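Local coordinates for Ketoacyl_synth_N domain-containing protein (Photorhabdus luminescens subsp. laumondii, PDB 6SMO) that probably acts as a ketosynthase-like subunit in polyketide synthesis, pairing with a second ketosynthase-family chain and lining part of the pocket that holds a polyketide-like chain, at residues C[246-251]-C[363-368]; C[261-266]-C[294-299]; C[266-271]-C[351-356]; C[281-286]-C[357-362]. All blocks are in the same frame, centred on the assembly; numbering follows the deposited sequence.

Contact 1. Residues C[246-251]-C[363-368]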
# COMPACT_ATOMS: atom_id res chain seq x y z
N GLY C 246 18.81 -4.98 -15.84
CA GLY C 246 19.22 -5.10 -14.42
C GLY C 246 18.45 -4.17 -13.50
O GLY C 246 17.99 -3.11 -13.97
N PHE C 247 18.31 -4.57 -12.23
CA PHE C 247 17.69 -3.78 -11.13
C PHE C 247 18.52 -3.95 -9.85
O PHE C 247 18.91 -5.08 -9.53
CB PHE C 247 16.24 -4.22 -10.91
CG PHE C 247 15.57 -3.61 -9.70
CD1 PHE C 247 15.55 -2.23 -9.53
CD2 PHE C 247 14.98 -4.41 -8.74
CE1 PHE C 247 14.94 -1.67 -8.42
CE2 PHE C 247 14.37 -3.84 -7.63
CZ PHE C 247 14.35 -2.47 -7.47
N VAL C 248 18.76 -2.83 -9.15
CA VAL C 248 19.56 -2.76 -7.89
C VAL C 248 18.69 -2.09 -6.82
O VAL C 248 18.10 -1.04 -7.11
CB VAL C 248 20.87 -1.99 -8.13
CG1 VAL C 248 21.54 -1.56 -6.83
CG2 VAL C 248 21.84 -2.80 -8.98
N ASP C 249 18.62 -2.70 -5.63
CA ASP C 249 17.83 -2.21 -4.47
C ASP C 249 18.55 -2.59 -3.17
O ASP C 249 18.37 -3.73 -2.70
CB ASP C 249 16.40 -2.75 -4.51
CG ASP C 249 15.45 -2.12 -3.50
OD1 ASP C 249 15.80 -1.05 -2.95
OD2 ASP C 249 14.37 -2.70 -3.27
N TYR C 250 19.35 -1.66 -2.63
CA TYR C 250 20.15 -1.84 -1.39
C TYR C 250 19.96 -0.63 -0.47
O TYR C 250 19.30 0.35 -0.87
CB TYR C 250 21.62 -2.07 -1.73
CG TYR C 250 21.91 -3.40 -2.39
CD1 TYR C 250 22.17 -4.53 -1.63
CD2 TYR C 250 21.90 -3.53 -3.76
CE1 TYR C 250 22.43 -5.76 -2.23
CE2 TYR C 250 22.16 -4.75 -4.38
CZ TYR C 250 22.42 -5.86 -3.61
OH TYR C 250 22.67 -7.06 -4.21
N PHE C 251 20.53 -0.71 0.74
CA PHE C 251 20.48 0.32 1.80
C PHE C 251 21.88 0.53 2.38
O PHE C 251 22.71 -0.40 2.32
CB PHE C 251 19.48 -0.08 2.88
CG PHE C 251 19.06 1.04 3.80
CD1 PHE C 251 18.08 1.94 3.42
CD2 PHE C 251 19.66 1.20 5.04
CE1 PHE C 251 17.69 2.97 4.26
CE2 PHE C 251 19.27 2.23 5.88
CZ PHE C 251 18.29 3.12 5.49
N VAL C 363 19.85 2.86 -1.76
CA VAL C 363 20.63 2.86 -3.03
C VAL C 363 19.86 2.01 -4.05
O VAL C 363 19.91 0.77 -3.94
CB VAL C 363 22.07 2.35 -2.85
CG1 VAL C 363 22.80 2.22 -4.18
CG2 VAL C 363 22.87 3.22 -1.89
N CYS C 364 19.18 2.67 -5.00
CA CYS C 364 18.36 2.03 -6.06
C CYS C 364 18.89 2.46 -7.44
O CYS C 364 19.28 3.63 -7.59
CB CYS C 364 16.90 2.40 -5.91
SG CYS C 364 16.18 1.86 -4.34
N ALA C 365 18.91 1.53 -8.40
CA ALA C 365 19.36 1.78 -9.79
C ALA C 365 18.68 0.80 -10.75
O ALA C 365 18.46 -0.37 -10.38
CB ALA C 365 20.86 1.66 -9.87
N LEU C 366 18.35 1.29 -11.96
CA LEU C 366 17.74 0.51 -13.07
C LEU C 366 18.67 0.57 -14.29
O LEU C 366 19.32 1.62 -14.49
CB LEU C 366 16.36 1.10 -13.40
CG LEU C 366 15.25 0.75 -12.41
CD1 LEU C 366 14.09 1.72 -12.55
CD2 LEU C 366 14.78 -0.68 -12.60
N SER C 367 18.73 -0.51 -15.06
CA SER C 367 19.55 -0.66 -16.29
C SER C 367 18.64 -0.92 -17.50
O SER C 367 17.89 -1.91 -17.47
CB SER C 367 20.57 -1.76 -16.13
OG SER C 367 21.32 -1.94 -17.32
N PHE C 368 18.72 -0.05 -18.51
CA PHE C 368 17.97 -0.15 -19.80
C PHE C 368 18.97 -0.26 -20.95
O PHE C 368 19.93 0.53 -20.98
CB PHE C 368 17.03 1.04 -19.97
CG PHE C 368 15.94 1.13 -18.93
CD1 PHE C 368 14.74 0.46 -19.11
CD2 PHE C 368 16.12 1.88 -17.78
CE1 PHE C 368 13.74 0.54 -18.15
CE2 PHE C 368 15.12 1.95 -16.82
CZ PHE C 368 13.93 1.28 -17.01
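Val248 and Ala365 sit opposite each other as a hydrogen-bonded pair at the middle of two antiparallel strands. Val248 N donates to Ala365 O (2.8 Å), Ala365 N returns a bond to Val248 O (3.0 Å), and the CB atoms of the pair approach to 4.0 Å on the sheet face where Leu268 packs. Tyr250 and Val363 repeat the pair of hydrogen bonds, with Val363 N to Tyr250 O at 2.7 Å; only the tyrosine ring leaves the contact, because CG stands anti to the carbonyl carbon (chi1 -70°) and the ring leads away to stack on Tyr264. On the other face, CD2 of Leu366 reaches CD1 of the Phe247 ring at 3.5 Å, the two side chains crossing at a slant, next to helix 161-175. The partly exposed Gly246 end is looser: one bond, from Ser367 N to Gly246 O (2.9 Å), ties the strands. Asp249 OD1 lies 3.2 Å from Cys364 SG, yet it is hydrogen-bonded to Gln164 NE2, while OD2 is held by Tyr168 and by Ser183 of the neighbouring PKS_KS subunit. A regular, mostly apolar strand pair thus carries one buried carboxylate held by partners from both chains, which would link this sheet to the subunit interface.

Contact 2. Residues C[261-266]-C[294-299]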
# COMPACT_ATOMS: atom_id res chain seq x y z
N THR C 261 28.22 0.12 -1.42
CA THR C 261 26.90 -0.13 -2.06
C THR C 261 26.91 0.38 -3.51
O THR C 261 26.23 -0.23 -4.35
CB THR C 261 25.75 0.50 -1.26
OG1 THR C 261 25.95 0.22 0.12
CG2 THR C 261 24.39 -0.01 -1.69
N LEU C 262 27.65 1.47 -3.78
CA LEU C 262 27.73 2.11 -5.12
C LEU C 262 28.41 1.17 -6.13
O LEU C 262 28.16 1.33 -7.34
CB LEU C 262 28.50 3.43 -5.01
CG LEU C 262 27.76 4.57 -4.31
CD1 LEU C 262 28.72 5.69 -3.94
CD2 LEU C 262 26.63 5.11 -5.17
N GLU C 263 29.23 0.22 -5.66
CA GLU C 263 29.95 -0.77 -6.51
C GLU C 263 28.96 -1.75 -7.14
O GLU C 263 29.30 -2.33 -8.18
CB GLU C 263 31.01 -1.51 -5.70
CG GLU C 263 32.20 -0.65 -5.31
CD GLU C 263 33.39 -1.40 -4.76
OE1 GLU C 263 33.25 -2.61 -4.46
OE2 GLU C 263 34.47 -0.79 -4.63
N TYR C 264 27.78 -1.95 -6.52
CA TYR C 264 26.69 -2.81 -7.06
C TYR C 264 26.02 -2.12 -8.25
O TYR C 264 25.52 -2.83 -9.14
CB TYR C 264 25.68 -3.16 -5.96
CG TYR C 264 26.15 -4.20 -4.99
CD1 TYR C 264 25.99 -5.55 -5.25
CD2 TYR C 264 26.78 -3.85 -3.80
CE1 TYR C 264 26.43 -6.53 -4.37
CE2 TYR C 264 27.22 -4.81 -2.91
CZ TYR C 264 27.05 -6.15 -3.19
OH TYR C 264 27.48 -7.10 -2.31
N THR C 265 26.01 -0.78 -8.28
CA THR C 265 25.52 0.04 -9.42
C THR C 265 26.51 -0.08 -10.59
O THR C 265 26.05 -0.05 -11.75
CB THR C 265 25.32 1.51 -9.03
OG1 THR C 265 24.63 1.56 -7.78
CG2 THR C 265 24.55 2.30 -10.06
N ALA C 266 27.81 -0.21 -10.29
CA ALA C 266 28.90 -0.35 -11.29
C ALA C 266 28.82 -1.72 -11.99
O ALA C 266 29.28 -1.81 -13.14
CB ALA C 266 30.24 -0.16 -10.62
N PHE C 294 33.32 3.77 -9.54
CA PHE C 294 33.53 3.41 -10.97
C PHE C 294 35.03 3.28 -11.26
O PHE C 294 35.41 2.39 -12.05
CB PHE C 294 32.89 4.44 -11.90
CG PHE C 294 31.38 4.50 -11.89
CD1 PHE C 294 30.62 3.35 -11.71
CD2 PHE C 294 30.71 5.70 -12.08
CE1 PHE C 294 29.23 3.40 -11.70
CE2 PHE C 294 29.33 5.75 -12.08
CZ PHE C 294 28.59 4.61 -11.89
N SER C 295 35.85 4.13 -10.64
CA SER C 295 37.33 4.14 -10.76
C SER C 295 37.90 2.81 -10.25
O SER C 295 38.85 2.30 -10.87
CB SER C 295 37.93 5.31 -10.03
OG SER C 295 39.32 5.43 -10.31
N ASN C 296 37.32 2.27 -9.17
CA ASN C 296 37.73 0.98 -8.53
C ASN C 296 37.41 -0.19 -9.47
O ASN C 296 38.25 -1.11 -9.55
CB ASN C 296 37.06 0.78 -7.17
CG ASN C 296 37.48 1.79 -6.13
OD1 ASN C 296 38.61 2.27 -6.14
ND2 ASN C 296 36.57 2.13 -5.23
N LYS C 297 36.26 -0.14 -10.15
CA LYS C 297 35.74 -1.23 -11.02
C LYS C 297 36.16 -1.01 -12.48
O LYS C 297 35.71 -1.80 -13.34
CB LYS C 297 34.21 -1.31 -10.90
CG LYS C 297 33.70 -1.90 -9.59
CD LYS C 297 33.89 -3.40 -9.49
CE LYS C 297 33.34 -3.98 -8.20
NZ LYS C 297 31.87 -4.10 -8.23
N GLU C 298 36.98 0.01 -12.76
CA GLU C 298 37.50 0.35 -14.12
C GLU C 298 36.31 0.56 -15.07
O GLU C 298 36.27 -0.10 -16.12
CB GLU C 298 38.44 -0.74 -14.63
CG GLU C 298 39.84 -0.67 -14.03
CD GLU C 298 40.79 0.27 -14.74
OE1 GLU C 298 41.98 -0.08 -14.87
OE2 GLU C 298 40.35 1.35 -15.18
N ILE C 299 35.38 1.45 -14.69
CA ILE C 299 34.22 1.87 -15.52
C ILE C 299 34.45 3.32 -15.97
O ILE C 299 34.79 4.16 -15.12
CB ILE C 299 32.89 1.72 -14.75
CG1 ILE C 299 32.72 0.32 -14.16
CG2 ILE C 299 31.70 2.10 -15.62
CD1 ILE C 299 32.70 -0.80 -15.18
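Ala266 CB lies against the edge of the Phe294 ring, near its plane, 3.7 Å from CD1. The alanine CA faces CE1 of the same edge, so the weakly bonded helical turn 263-266 meets the end of helix 286-296 through backbone and methyl. Lys297 also passes the methyl: its CG is 4.0 Å from Ala266 CB, and bends at chi2 (-73°) and chi4 bring the chain round to Glu263. There NZ makes a weak hydrogen bond to the backbone O of Glu263 (3.1 Å), not to its carboxylate. Glu263 OE1 remains 4.3 Å from Lys297 NZ, beyond salt-bridge range, although the opposite charges probably still attract; a long, weak ion pair joins the same amine to Glu267. Glu263 crosses Asn296 at about a right angle, carboxylate and amide planes turned 74° apart. Behind this polar rim Phe294 meets Phe269 and Phe277 edge-to-face. Ile299 folds back toward Ala266 because the helix ends there: Glu298 has positive phi (56°), and Ile299 N bonds to Phe294 O at 2.8 Å. That is a Schellman motif, here closing helix 286-296 against a helical turn on the outer side of the C-terminal half of a thiolase-like fold.

Contact 3. Residues C[266-271]-C[351-356]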
# COMPACT_ATOMS: atom_id res chain seq x y z
N ALA C 266 27.81 -0.21 -10.29
CA ALA C 266 28.90 -0.35 -11.29
C ALA C 266 28.82 -1.72 -11.99
O ALA C 266 29.28 -1.81 -13.14
CB ALA C 266 30.24 -0.16 -10.62
N GLU C 267 28.25 -2.73 -11.32
CA GLU C 267 28.08 -4.11 -11.86
C GLU C 267 27.05 -4.11 -13.00
O GLU C 267 27.16 -4.99 -13.87
CB GLU C 267 27.66 -5.09 -10.75
CG GLU C 267 28.84 -5.71 -10.02
CD GLU C 267 28.47 -6.54 -8.81
OE1 GLU C 267 29.35 -6.73 -7.94
OE2 GLU C 267 27.32 -7.00 -8.73
N LEU C 268 26.09 -3.17 -12.99
CA LEU C 268 25.01 -3.06 -14.01
C LEU C 268 25.62 -2.78 -15.40
O LEU C 268 25.01 -3.21 -16.40
CB LEU C 268 24.03 -1.94 -13.63
CG LEU C 268 23.04 -2.25 -12.51
CD1 LEU C 268 22.18 -1.04 -12.20
CD2 LEU C 268 22.16 -3.44 -12.87
N PHE C 269 26.76 -2.08 -15.46
CA PHE C 269 27.42 -1.62 -16.71
C PHE C 269 27.89 -2.81 -17.55
O PHE C 269 27.84 -2.70 -18.79
CB PHE C 269 28.57 -0.67 -16.39
CG PHE C 269 28.15 0.75 -16.12
CD1 PHE C 269 27.87 1.18 -14.83
CD2 PHE C 269 28.03 1.67 -17.16
CE1 PHE C 269 27.47 2.48 -14.58
CE2 PHE C 269 27.64 2.98 -16.91
CZ PHE C 269 27.36 3.38 -15.62
N ASN C 270 28.34 -3.90 -16.90
CA ASN C 270 28.96 -5.08 -17.56
C ASN C 270 30.21 -4.64 -18.32
O ASN C 270 30.47 -5.18 -19.42
CB ASN C 270 27.96 -5.83 -18.45
CG ASN C 270 27.17 -6.89 -17.71
OD1 ASN C 270 26.73 -6.67 -16.58
ND2 ASN C 270 26.98 -8.04 -18.33
N HIS C 271 30.96 -3.69 -17.75
CA HIS C 271 32.22 -3.11 -18.30
C HIS C 271 31.97 -2.48 -19.68
O HIS C 271 32.90 -2.49 -20.51
CB HIS C 271 33.32 -4.19 -18.37
CG HIS C 271 33.59 -4.87 -17.07
ND1 HIS C 271 33.23 -6.18 -16.83
CD2 HIS C 271 34.20 -4.43 -15.94
CE1 HIS C 271 33.59 -6.52 -15.61
NE2 HIS C 271 34.19 -5.47 -15.04
N GLN C 351 23.19 1.53 -23.85
CA GLN C 351 22.76 1.23 -22.46
C GLN C 351 22.72 2.52 -21.64
O GLN C 351 23.73 3.25 -21.64
CB GLN C 351 23.71 0.22 -21.81
CG GLN C 351 23.20 -0.33 -20.48
CD GLN C 351 24.12 -1.37 -19.89
OE1 GLN C 351 25.34 -1.29 -20.00
NE2 GLN C 351 23.53 -2.36 -19.24
N ILE C 352 21.59 2.79 -20.97
CA ILE C 352 21.43 3.92 -20.00
C ILE C 352 21.12 3.33 -18.63
O ILE C 352 20.15 2.55 -18.52
CB ILE C 352 20.34 4.91 -20.47
CG1 ILE C 352 20.68 5.52 -21.83
CG2 ILE C 352 20.11 5.98 -19.41
CD1 ILE C 352 19.56 6.32 -22.45
N ILE C 353 21.93 3.68 -17.62
CA ILE C 353 21.78 3.24 -16.20
C ILE C 353 21.42 4.46 -15.35
O ILE C 353 22.19 5.43 -15.36
CB ILE C 353 23.06 2.53 -15.71
CG1 ILE C 353 23.30 1.23 -16.48
CG2 ILE C 353 23.02 2.30 -14.21
CD1 ILE C 353 24.74 0.78 -16.50
N ILE C 354 20.28 4.40 -14.66
CA ILE C 354 19.73 5.50 -13.81
C ILE C 354 19.90 5.11 -12.34
O ILE C 354 19.59 3.95 -12.01
CB ILE C 354 18.25 5.77 -14.16
CG1 ILE C 354 18.06 5.99 -15.67
CG2 ILE C 354 17.70 6.93 -13.35
CD1 ILE C 354 16.76 5.42 -16.20
N GLN C 355 20.36 6.05 -11.51
CA GLN C 355 20.56 5.85 -10.05
C GLN C 355 19.70 6.87 -9.28
O GLN C 355 19.61 8.03 -9.73
CB GLN C 355 22.03 6.00 -9.67
CG GLN C 355 22.35 5.48 -8.27
CD GLN C 355 23.80 5.67 -7.89
OE1 GLN C 355 24.50 4.72 -7.58
NE2 GLN C 355 24.25 6.91 -7.92
N ARG C 356 19.10 6.43 -8.18
CA ARG C 356 18.40 7.28 -7.18
C ARG C 356 18.70 6.75 -5.78
O ARG C 356 18.98 5.54 -5.65
CB ARG C 356 16.89 7.30 -7.44
CG ARG C 356 16.43 8.39 -8.39
CD ARG C 356 15.27 9.18 -7.80
NE ARG C 356 15.69 9.98 -6.66
CZ ARG C 356 14.87 10.60 -5.81
NH1 ARG C 356 15.38 11.31 -4.81
NH2 ARG C 356 13.56 10.53 -5.96
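Loop 266-271 packs on strand 351-356 in a largely apolar contact on one face of the C-terminal sheet of a thiolase-like fold. The strand lies between strands 275-278 and 362-369, and the loop, leading from helix 263-266 to strand 275-278, lies against it. Ile353 does most of the touching and uses two branches. Its CG2 reaches CD1 of Leu268 (4.0 Å), the two side chains crossing obliquely, and Leu268 also rests on Ala365 of the next strand. Its CD1 sits over one face of the Phe269 ring. That ring also packs on Ala275 and Phe277 of the neighbouring strand. At the strand's start the contact turns polar: Gln351, with CG anti to the backbone N (chi1 -170°) and an extended chain, brings its amide to the loop backbone. NE2 gives a weak, bent hydrogen bond to Leu268 O (3.3 Å, 129° at the hydrogen) and another weak one to Ser367 OG. OE1 comes near Phe269 O, but both are acceptors, and no bond joins them. Ile353 CD1 makes a CH-pi contact with Phe269: it stands 3.3 Å from the centroid of the ring, only 8° off its normal.

Contact 4. Residues C[281-286]-C[357-362]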
# COMPACT_ATOMS: atom_id res chain seq x y z
N GLY C 281 21.10 13.52 -8.38
CA GLY C 281 21.22 14.98 -8.58
C GLY C 281 20.59 15.79 -7.45
O GLY C 281 20.35 16.99 -7.67
N ILE C 282 20.33 15.17 -6.30
CA ILE C 282 19.76 15.83 -5.09
C ILE C 282 20.91 16.39 -4.24
O ILE C 282 20.85 17.58 -3.88
CB ILE C 282 18.87 14.86 -4.28
CG1 ILE C 282 17.71 14.30 -5.11
CG2 ILE C 282 18.38 15.51 -2.99
CD1 ILE C 282 16.69 15.33 -5.54
N TYR C 283 21.90 15.55 -3.94
CA TYR C 283 22.99 15.82 -2.95
C TYR C 283 24.29 16.16 -3.68
O TYR C 283 24.50 15.69 -4.82
CB TYR C 283 23.14 14.62 -2.01
CG TYR C 283 21.87 14.26 -1.27
CD1 TYR C 283 21.51 14.92 -0.11
CD2 TYR C 283 21.02 13.29 -1.76
CE1 TYR C 283 20.34 14.60 0.57
CE2 TYR C 283 19.85 12.96 -1.09
CZ TYR C 283 19.51 13.62 0.07
OH TYR C 283 18.35 13.30 0.73
N ASP C 284 25.15 16.94 -3.01
CA ASP C 284 26.39 17.55 -3.58
C ASP C 284 27.46 16.47 -3.79
O ASP C 284 28.14 16.52 -4.84
CB ASP C 284 26.93 18.65 -2.66
CG ASP C 284 26.00 19.84 -2.48
OD1 ASP C 284 24.80 19.70 -2.79
OD2 ASP C 284 26.48 20.90 -2.04
N ASP C 285 27.62 15.55 -2.84
CA ASP C 285 28.78 14.63 -2.73
C ASP C 285 28.65 13.44 -3.69
O ASP C 285 29.63 12.69 -3.82
CB ASP C 285 28.96 14.14 -1.29
CG ASP C 285 29.27 15.23 -0.29
OD1 ASP C 285 29.91 16.23 -0.69
OD2 ASP C 285 28.88 15.09 0.88
N GLU C 286 27.49 13.27 -4.34
CA GLU C 286 27.17 12.12 -5.23
C GLU C 286 28.28 11.91 -6.26
O GLU C 286 28.78 10.77 -6.36
CB GLU C 286 25.83 12.32 -5.93
CG GLU C 286 25.48 11.21 -6.90
CD GLU C 286 24.07 11.26 -7.46
OE1 GLU C 286 23.46 12.35 -7.45
OE2 GLU C 286 23.57 10.20 -7.91
N PHE C 357 18.65 7.62 -4.77
CA PHE C 357 18.78 7.23 -3.34
C PHE C 357 18.04 8.24 -2.45
O PHE C 357 17.82 9.39 -2.87
CB PHE C 357 20.24 7.05 -2.93
CG PHE C 357 21.23 8.05 -3.48
CD1 PHE C 357 21.39 9.29 -2.88
CD2 PHE C 357 22.04 7.73 -4.57
CE1 PHE C 357 22.32 10.20 -3.37
CE2 PHE C 357 22.96 8.64 -5.06
CZ PHE C 357 23.10 9.87 -4.46
N SER C 358 17.66 7.78 -1.25
CA SER C 358 16.79 8.49 -0.28
C SER C 358 17.63 9.24 0.75
O SER C 358 18.87 9.09 0.73
CB SER C 358 15.84 7.53 0.38
OG SER C 358 16.54 6.69 1.29
N ASN C 359 16.97 10.00 1.63
CA ASN C 359 17.58 10.75 2.75
C ASN C 359 18.07 9.77 3.82
O ASN C 359 19.16 9.99 4.37
CB ASN C 359 16.60 11.77 3.34
CG ASN C 359 17.27 12.76 4.28
OD1 ASN C 359 17.94 13.68 3.84
ND2 ASN C 359 17.07 12.58 5.57
N GLN C 360 17.28 8.72 4.10
CA GLN C 360 17.54 7.72 5.18
C GLN C 360 18.72 6.82 4.78
O GLN C 360 19.38 6.28 5.69
CB GLN C 360 16.28 6.91 5.47
CG GLN C 360 15.19 7.71 6.16
CD GLN C 360 15.55 8.08 7.58
OE1 GLN C 360 15.73 9.25 7.91
NE2 GLN C 360 15.68 7.07 8.43
N GLY C 361 18.96 6.64 3.47
CA GLY C 361 20.19 6.03 2.93
C GLY C 361 19.93 4.80 2.07
O GLY C 361 20.71 3.84 2.20
N HIS C 362 18.92 4.84 1.20
CA HIS C 362 18.66 3.80 0.17
C HIS C 362 19.71 3.90 -0.94
O HIS C 362 20.39 4.94 -1.00
CB HIS C 362 17.24 3.92 -0.41
CG HIS C 362 16.18 3.33 0.45
ND1 HIS C 362 15.59 4.03 1.48
CD2 HIS C 362 15.59 2.11 0.43
CE1 HIS C 362 14.69 3.27 2.07
NE2 HIS C 362 14.67 2.09 1.44
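Phe357 projects its ring between Tyr283 and Glu286. Its CE1 meets Tyr283 CD2 at 3.7 Å, with that carbon at the edge of the phenylalanine ring, and the two side chains slide past each other in opposite directions. CE2 and CZ meet the glutamate: Glu286 CD is 3.4 Å from Phe357 CZ, with the carboxylate plane steeply inclined to the ring. The phenylalanine takes the crowded position between backbone N and carbonyl carbon (chi1 40°), and Phe210 stacks on it. Beyond the ring, Tyr283 OH donates to Asn359 OD1 (3.2 Å), reaching the amide oxygen in the carbonyl plane, on a lone pair, with a C=O...donor angle of 110°; Lys213 adds a weak bond to the hydroxyl.

Glu286 is positioned by backbone N-H groups: OE1 receives Gly281 N through its syn lone pair (2.8 Å, 173°), and OE2 takes Asp280 N, a grip that should favour the charged form of the buried carboxylate. Loop 357-362 is held in its turn by Ser358 OG, which accepts from Gly361 N (3.3 Å), an ST motif, and from His362 N (3.0 Å), and shares a further hydrogen bond with His362 ND1 (2.8 Å). His362 NE2 in turn bonds to Val184 O of the neighbouring PKS_KS subunit. The loop joins antiparallel strands 351-356 and 362-369 as a hairpin; it occupies the place of the glycine-rich loop that borders the active site in catalytic ketosynthases of the thiolase fold, probably as its counterpart.

Contacts 1 and 3 belong to the buried sheet and meet on neighbouring strands 351-356 and 362-369: contact 1 joins strands by backbone bonds, whereas contact 3 lays a loop on the sheet through apolar side chains. Contact 2, farthest from the chain centre, is only partly buried and mixes an aromatic edge with weak, long polar links; it shares Ala266 with contact 3, and Thr265 bonds to Gln355 between them. Contact 4, in buried loops, combines aromatic packing with one side-chain hydrogen bond across and a carboxylate held by backbone N-H groups. Its segment 357-362 leads directly into strand 363-368, and both contacts 1 and 4 carry bonds to the PKS_KS subunit.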